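Local coordinates for beta-ketoacyl synthase (Pseudomonas aeruginosa, PDB 4CW4) that catalyses the first condensation of fatty acid synthesis, joining acetyl-CoA to malonyl-ACP to give 3-oxobutanoyl-ACP with release of carbon dioxide and CoA, at the interface of chains A and B. Sequence-based numbering; all coordinates share one arbitrary frame. Chains: chain A/B, Beta-ketoacyl synthase.

Contact 1: the interface of chains A and B. Residues chain A 605, 607-608, 610, 619; chain B 407-408, 411-412, 456.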
ATOM      1  N   ILE A 605      -1.173 -14.797 -22.516  1.00 19.75           N
ATOM      2  CA  ILE A 605      -0.444 -16.054 -22.480  1.00 19.36           C
ATOM      3  C   ILE A 605      -1.422 -17.231 -22.415  1.00 20.75           C
ATOM      4  O   ILE A 605      -2.323 -17.252 -21.583  1.00 21.57           O
ATOM      5  CB  ILE A 605       0.485 -16.108 -21.263  1.00 18.19           C
ATOM      6  CG1 ILE A 605       1.668 -15.148 -21.461  1.00 19.44           C
ATOM      7  CG2 ILE A 605       0.984 -17.534 -21.041  1.00 17.68           C
ATOM      8  CD1 ILE A 605       2.399 -14.806 -20.186  1.00 20.21           C
ATOM      9  N   GLU A 607      -1.965 -20.400 -20.968  1.00 22.02           N
ATOM     10  CA  GLU A 607      -1.361 -21.032 -19.798  1.00 23.91           C
ATOM     11  C   GLU A 607      -1.075 -22.512 -20.036  1.00 24.27           C
ATOM     12  O   GLU A 607      -0.153 -23.075 -19.447  1.00 23.44           O
ATOM     13  CB  GLU A 607      -2.247 -20.793 -18.571  1.00 25.95           C
ATOM     14  CG  GLU A 607      -2.558 -19.278 -18.418  1.00 28.99           C
ATOM     15  CD  GLU A 607      -3.443 -18.887 -17.241  1.00 31.53           C
ATOM     16  OE1 GLU A 607      -3.091 -19.177 -16.080  1.00 32.61           O
ATOM     17  OE2 GLU A 607      -4.462 -18.214 -17.487  1.00 32.08           O
ATOM     18  N   HIS A 608      -1.832 -23.146 -20.927  1.00 25.42           N
ATOM     19  CA  HIS A 608      -1.614 -24.559 -21.183  1.00 27.61           C
ATOM     20  C   HIS A 608      -0.311 -24.791 -21.960  1.00 26.51           C
ATOM     21  O   HIS A 608       0.198 -25.905 -21.971  1.00 27.68           O
ATOM     22  CB  HIS A 608      -2.844 -25.179 -21.861  1.00 31.35           C
ATOM     23  CG  HIS A 608      -4.095 -25.064 -21.037  1.00 34.23           C
ATOM     24  ND1 HIS A 608      -5.078 -24.131 -21.294  1.00 35.67           N
ATOM     25  CD2 HIS A 608      -4.496 -25.735 -19.930  1.00 35.26           C
ATOM     26  CE1 HIS A 608      -6.043 -24.251 -20.396  1.00 35.95           C
ATOM     27  NE2 HIS A 608      -5.717 -25.223 -19.561  1.00 35.86           N
ATOM     28  N   ILE A 610       2.505 -23.069 -21.174  1.00 21.41           N
ATOM     29  CA  ILE A 610       3.606 -22.891 -20.245  1.00 20.04           C
ATOM     30  C   ILE A 610       4.202 -24.276 -20.038  1.00 20.26           C
ATOM     31  O   ILE A 610       3.468 -25.254 -19.852  1.00 22.84           O
ATOM     32  CB  ILE A 610       3.143 -22.273 -18.904  1.00 19.55           C
ATOM     33  CG1 ILE A 610       2.639 -20.844 -19.135  1.00 19.89           C
ATOM     34  CG2 ILE A 610       4.282 -22.266 -17.893  1.00 20.42           C
ATOM     35  CD1 ILE A 610       1.949 -20.202 -17.943  1.00 20.84           C
ATOM     36  N   VAL A 619       7.838 -19.709 -21.017  1.00 17.93           N
ATOM     37  CA  VAL A 619       6.626 -18.907 -21.015  1.00 18.18           C
ATOM     38  C   VAL A 619       6.291 -18.459 -22.437  1.00 18.13           C
ATOM     39  O   VAL A 619       7.119 -17.832 -23.104  1.00 18.06           O
ATOM     40  CB  VAL A 619       6.801 -17.658 -20.124  1.00 17.28           C
ATOM     41  CG1 VAL A 619       5.501 -16.880 -20.038  1.00 17.59           C
ATOM     42  CG2 VAL A 619       7.286 -18.056 -18.724  1.00 17.66           C
TER
ATOM     43  N   GLY B 407      -4.508 -15.609 -13.716  1.00 27.72           N
ATOM     44  CA  GLY B 407      -3.545 -15.644 -14.793  1.00 26.29           C
ATOM     45  C   GLY B 407      -2.323 -16.493 -14.523  1.00 24.86           C
ATOM     46  O   GLY B 407      -2.206 -17.156 -13.490  1.00 27.37           O
ATOM     47  N   PRO B 408      -1.387 -16.469 -15.461  1.00 21.95           N
ATOM     48  CA  PRO B 408      -0.334 -17.486 -15.447  1.00 22.51           C
ATOM     49  C   PRO B 408       0.821 -17.274 -14.478  1.00 19.48           C
ATOM     50  O   PRO B 408       1.634 -18.183 -14.378  1.00 19.75           O
ATOM     51  CB  PRO B 408       0.197 -17.471 -16.876  1.00 24.45           C
ATOM     52  CG  PRO B 408      -0.335 -16.296 -17.517  1.00 22.68           C
ATOM     53  CD  PRO B 408      -1.523 -15.822 -16.773  1.00 21.11           C
ATOM     54  N   TYR B 411       2.016 -20.019 -11.986  1.00 11.00           N
ATOM     55  CA  TYR B 411       2.837 -21.137 -12.459  1.00 11.19           C
ATOM     56  C   TYR B 411       4.294 -20.897 -12.096  1.00 11.35           C
ATOM     57  O   TYR B 411       5.001 -21.783 -11.639  1.00 13.01           O
ATOM     58  CB  TYR B 411       2.709 -21.338 -13.973  1.00 13.17           C
ATOM     59  CG  TYR B 411       1.446 -22.047 -14.407  1.00 13.90           C
ATOM     60  CD1 TYR B 411       0.283 -21.328 -14.667  1.00 14.12           C
ATOM     61  CD2 TYR B 411       1.414 -23.431 -14.567  1.00 15.39           C
ATOM     62  CE1 TYR B 411      -0.878 -21.963 -15.062  1.00 16.28           C
ATOM     63  CE2 TYR B 411       0.251 -24.077 -14.967  1.00 16.83           C
ATOM     64  CZ  TYR B 411      -0.894 -23.328 -15.204  1.00 17.81           C
ATOM     65  OH  TYR B 411      -2.068 -23.923 -15.606  1.00 19.76           O
ATOM     66  N   LEU B 412       4.732 -19.673 -12.350  1.00 10.53           N
ATOM     67  CA  LEU B 412       6.112 -19.271 -12.138  1.00 11.58           C
ATOM     68  C   LEU B 412       6.470 -19.243 -10.650  1.00 10.85           C
ATOM     69  O   LEU B 412       7.535 -19.727 -10.267  1.00 12.10           O
ATOM     70  CB  LEU B 412       6.371 -17.908 -12.766  1.00 13.50           C
ATOM     71  CG  LEU B 412       6.566 -17.884 -14.289  1.00 15.77           C
ATOM     72  CD1 LEU B 412       5.403 -18.470 -15.056  1.00 17.75           C
ATOM     73  CD2 LEU B 412       6.826 -16.464 -14.746  1.00 16.30           C
ATOM     74  N   ARG B 456       0.659 -29.735 -12.126  0.59 15.83           N
ATOM     75  CA  ARG B 456       1.679 -29.678 -13.165  0.59 16.71           C
ATOM     76  C   ARG B 456       3.092 -29.423 -12.610  0.59 14.88           C
ATOM     77  O   ARG B 456       4.080 -29.943 -13.143  0.59 15.19           O
ATOM     78  CB  ARG B 456       1.298 -28.642 -14.211  0.59 18.50           C
ATOM     79  CG  ARG B 456       0.045 -29.023 -14.988  0.59 21.01           C
ATOM     80  CD  ARG B 456      -0.212 -28.042 -16.110  0.59 23.63           C
ATOM     81  NE  ARG B 456       0.902 -28.047 -17.052  0.59 25.08           N
ATOM     82  CZ  ARG B 456       1.158 -27.086 -17.929  0.59 26.60           C
ATOM     83  NH1 ARG B 456       0.384 -26.016 -17.997  0.59 26.85           N
ATOM     84  NH2 ARG B 456       2.211 -27.196 -18.727  0.59 27.43           N
TER

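Contact 2: the interface of chains A and B. Residues chain A 323-324, 327-328; chain B 251-253, 257.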
ATOM      1  N   GLU A 323     -10.708  18.217   2.387  1.00 11.45           N
ATOM      2  CA  GLU A 323     -11.247  18.389   3.728  1.00 12.67           C
ATOM      3  C   GLU A 323     -10.518  17.549   4.768  1.00 12.71           C
ATOM      4  O   GLU A 323     -10.306  18.007   5.886  1.00 14.12           O
ATOM      5  CB  GLU A 323     -12.750  18.130   3.786  1.00 13.28           C
ATOM      6  CG  GLU A 323     -13.309  18.476   5.166  1.00 14.24           C
ATOM      7  CD  GLU A 323     -14.795  18.273   5.340  1.00 14.87           C
ATOM      8  OE1 GLU A 323     -15.516  18.013   4.359  1.00 15.27           O
ATOM      9  OE2 GLU A 323     -15.250  18.397   6.498  1.00 14.59           O
ATOM     10  N   GLY A 324     -10.132  16.331   4.400  1.00 12.81           N
ATOM     11  CA  GLY A 324      -9.421  15.442   5.322  1.00 12.51           C
ATOM     12  C   GLY A 324      -8.084  16.018   5.786  1.00 11.81           C
ATOM     13  O   GLY A 324      -7.748  15.982   6.971  1.00 12.86           O
ATOM     14  N   ALA A 327      -8.719  19.221   7.876  1.00 12.49           N
ATOM     15  CA  ALA A 327      -9.187  18.887   9.226  1.00 13.93           C
ATOM     16  C   ALA A 327      -8.009  18.669  10.183  1.00 15.59           C
ATOM     17  O   ALA A 327      -8.143  18.861  11.388  1.00 16.25           O
ATOM     18  CB  ALA A 327     -10.092  17.653   9.209  1.00 13.58           C
ATOM     19  N   MET A 328      -6.865  18.276   9.637  1.00 17.82           N
ATOM     20  CA  MET A 328      -5.612  18.178  10.383  1.00 19.92           C
ATOM     21  C   MET A 328      -4.844  19.489  10.486  1.00 20.33           C
ATOM     22  O   MET A 328      -3.811  19.548  11.151  1.00 23.22           O
ATOM     23  CB  MET A 328      -4.660  17.229   9.677  1.00 20.86           C
ATOM     24  CG  MET A 328      -5.217  15.897   9.314  1.00 21.56           C
ATOM     25  SD  MET A 328      -3.967  14.908   8.490  1.00 21.96           S
ATOM     26  CE  MET A 328      -2.755  14.699   9.796  1.00 23.57           C
TER
ATOM     27  N   VAL B 251     -15.736  16.056   8.367  1.00 13.68           N
ATOM     28  CA  VAL B 251     -14.676  15.077   8.550  1.00 13.38           C
ATOM     29  C   VAL B 251     -13.853  15.429   9.795  1.00 13.53           C
ATOM     30  O   VAL B 251     -13.549  16.597  10.052  1.00 13.70           O
ATOM     31  CB  VAL B 251     -13.769  15.058   7.307  1.00 14.38           C
ATOM     32  CG1 VAL B 251     -12.599  14.112   7.483  1.00 14.72           C
ATOM     33  CG2 VAL B 251     -14.574  14.702   6.070  1.00 15.03           C
ATOM     34  N   SER B 252     -13.483  14.414  10.567  1.00 13.39           N
ATOM     35  CA  SER B 252     -12.706  14.616  11.790  1.00 14.04           C
ATOM     36  C   SER B 252     -11.235  14.772  11.453  1.00 14.17           C
ATOM     37  O   SER B 252     -10.811  14.457  10.343  1.00 13.84           O
ATOM     38  CB  SER B 252     -12.874  13.427  12.725  1.00 15.47           C
ATOM     39  OG  SER B 252     -11.975  12.391  12.366  1.00 16.10           O
ATOM     40  N   ALA B 253     -10.462  15.245  12.426  1.00 15.03           N
ATOM     41  CA  ALA B 253      -9.032  15.466  12.273  1.00 15.72           C
ATOM     42  C   ALA B 253      -8.233  14.167  12.174  1.00 15.26           C
ATOM     43  O   ALA B 253      -7.065  14.200  11.798  1.00 15.83           O
ATOM     44  CB  ALA B 253      -8.500  16.302  13.447  1.00 17.69           C
ATOM     45  N   PRO B 257      -5.647  10.533   8.481  1.00 14.22           N
ATOM     46  CA  PRO B 257      -4.369   9.871   8.774  1.00 14.66           C
ATOM     47  C   PRO B 257      -4.521   8.425   9.251  1.00 13.64           C
ATOM     48  O   PRO B 257      -3.713   7.582   8.833  1.00 15.08           O
ATOM     49  CB  PRO B 257      -3.721  10.781   9.828  1.00 15.58           C
ATOM     50  CG  PRO B 257      -4.836  11.600  10.378  1.00 15.88           C
ATOM     51  CD  PRO B 257      -5.815  11.768   9.265  1.00 14.15           C
TER
HETATM   52  O   HOH W   1      -8.769  13.771   8.661  1.00 13.86           O
HETATM   53  O   HOH W   2     -13.539  19.025   8.551  1.00 18.45           O

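Contact 1: the interface of chains A and B
In this homodimer of a beta-ketoacyl-ACP synthase of the thiolase-like superfamily, a C-terminal stretch of chain A, with the 3-10 turn 607-609, lies against the start of helix 409-425 of chain B, and A:Glu607 reaches across to the partner. Its CG stands beside the backbone N and anti to the carbonyl carbon (chi1 -52°), and the chain runs on extended. CB lies off the plane of the B:Tyr411 ring, 3.9 Å from its CE1. CG rests on CB of B:Pro408 at 3.6 Å, the two side chains crossing at about a right angle. The carboxylate carbon CD comes over the CD and N side of the same proline ring. At the tip, OE1 touches the carbonyl carbon C of B:Gly407 at 3.2 Å, a van der Waals contact with the peptide, and lies in the plane of the B:Tyr411 ring at its edge. OE2 approaches CA of B:Gly407.

B:Pro408 is thus clasped from several directions: A:Ile605 crosses it obliquely with CB near CG, and A:Ile610 presses CD1 on its CB at 3.4 Å, tighter than usual for two carbons. The same methyl of A:Ile610 also packs on CD1 of B:Tyr411 at 3.8 Å. Farther out, A:Val619 CG2 brushes B:Leu412 CD1.

B:Arg456, on helix 444-461, bends at chi3 (61°) to aim its guanidinium at main-chain carbonyls. NH2 donates to O of A:Ile610 at 2.6 Å, nearly along the C=O axis and close to the guanidinium plane, while NH1 adds a weak hydrogen bond to O of A:Glu607.

Contact 2: the interface of chains A and B
The C-terminal half of helix 319-327 of chain A, with A:Met328 just beyond its end, meets the loop 251-253 and the short helix 255-259 of chain B within the dimer of this ketosynthase of the KAS I/II type. At one end of the patch, A:Glu323 sends an extended side chain from the helix, its CG anti to the backbone N (chi1 -173°), obliquely across B:Val251. The backbone N of B:Val251 donates to OE2 at 3.0 Å in a fairly straight bond (162° at H). It meets the oxygen from above the carboxylate plane, 56° out of it. Water 2 also lies 2.7 Å from OE2 and joins it to the carbonyl O of B:Val251, so the carboxylate is linked to both polar main-chain atoms of that residue. These contacts to a main-chain N-H and a water would be expected to suit a carboxylate carrying its charge.

The two methyls of B:Val251 meet different parts of the helix. CG2, anti to the carbonyl carbon, packs on the carboxylate carbon CD of A:Glu323 at 3.7 Å, whereas CG1, anti to the backbone N, points to CA of A:Gly324. The carbonyl O of A:Gly324 is bridged by water 1 to O of B:Ser252, 2.7 Å from that water.

Further along, alanine methyls pack against main-chain carbonyls of the other chain. The methyl CB of A:Ala327 faces the carbonyl O of B:Ser252 at 3.5 Å, and CB of B:Ala253 in turn sits 3.3 Å from O of A:Ala327. Beyond them A:Met328 and B:Pro257 reach toward each other tip to tip: the thioether SD lies 3.7 Å from CD of the proline ring, and a bend at chi3 brings the terminal methyl CE near CG of B:Pro257.

Contact 1 and contact 2 belong to the same two-fold dimer interface but share no residues or secondary-structure elements, and their centres lie about 46 Å apart. Each has a twin with the chains exchanged, so the subunits are tied together at widely separated places. Contact 2 is centred about 14 Å from the catalytic nucleophile A:Cys286 and 18 Å from A:His439, so dimerisation may help to hold the surroundings of the active site in shape. Contact 1, about 37 Å from A:Cys286, more probably serves assembly, holding the C-terminal part of one subunit on the ketosynthase body of the other.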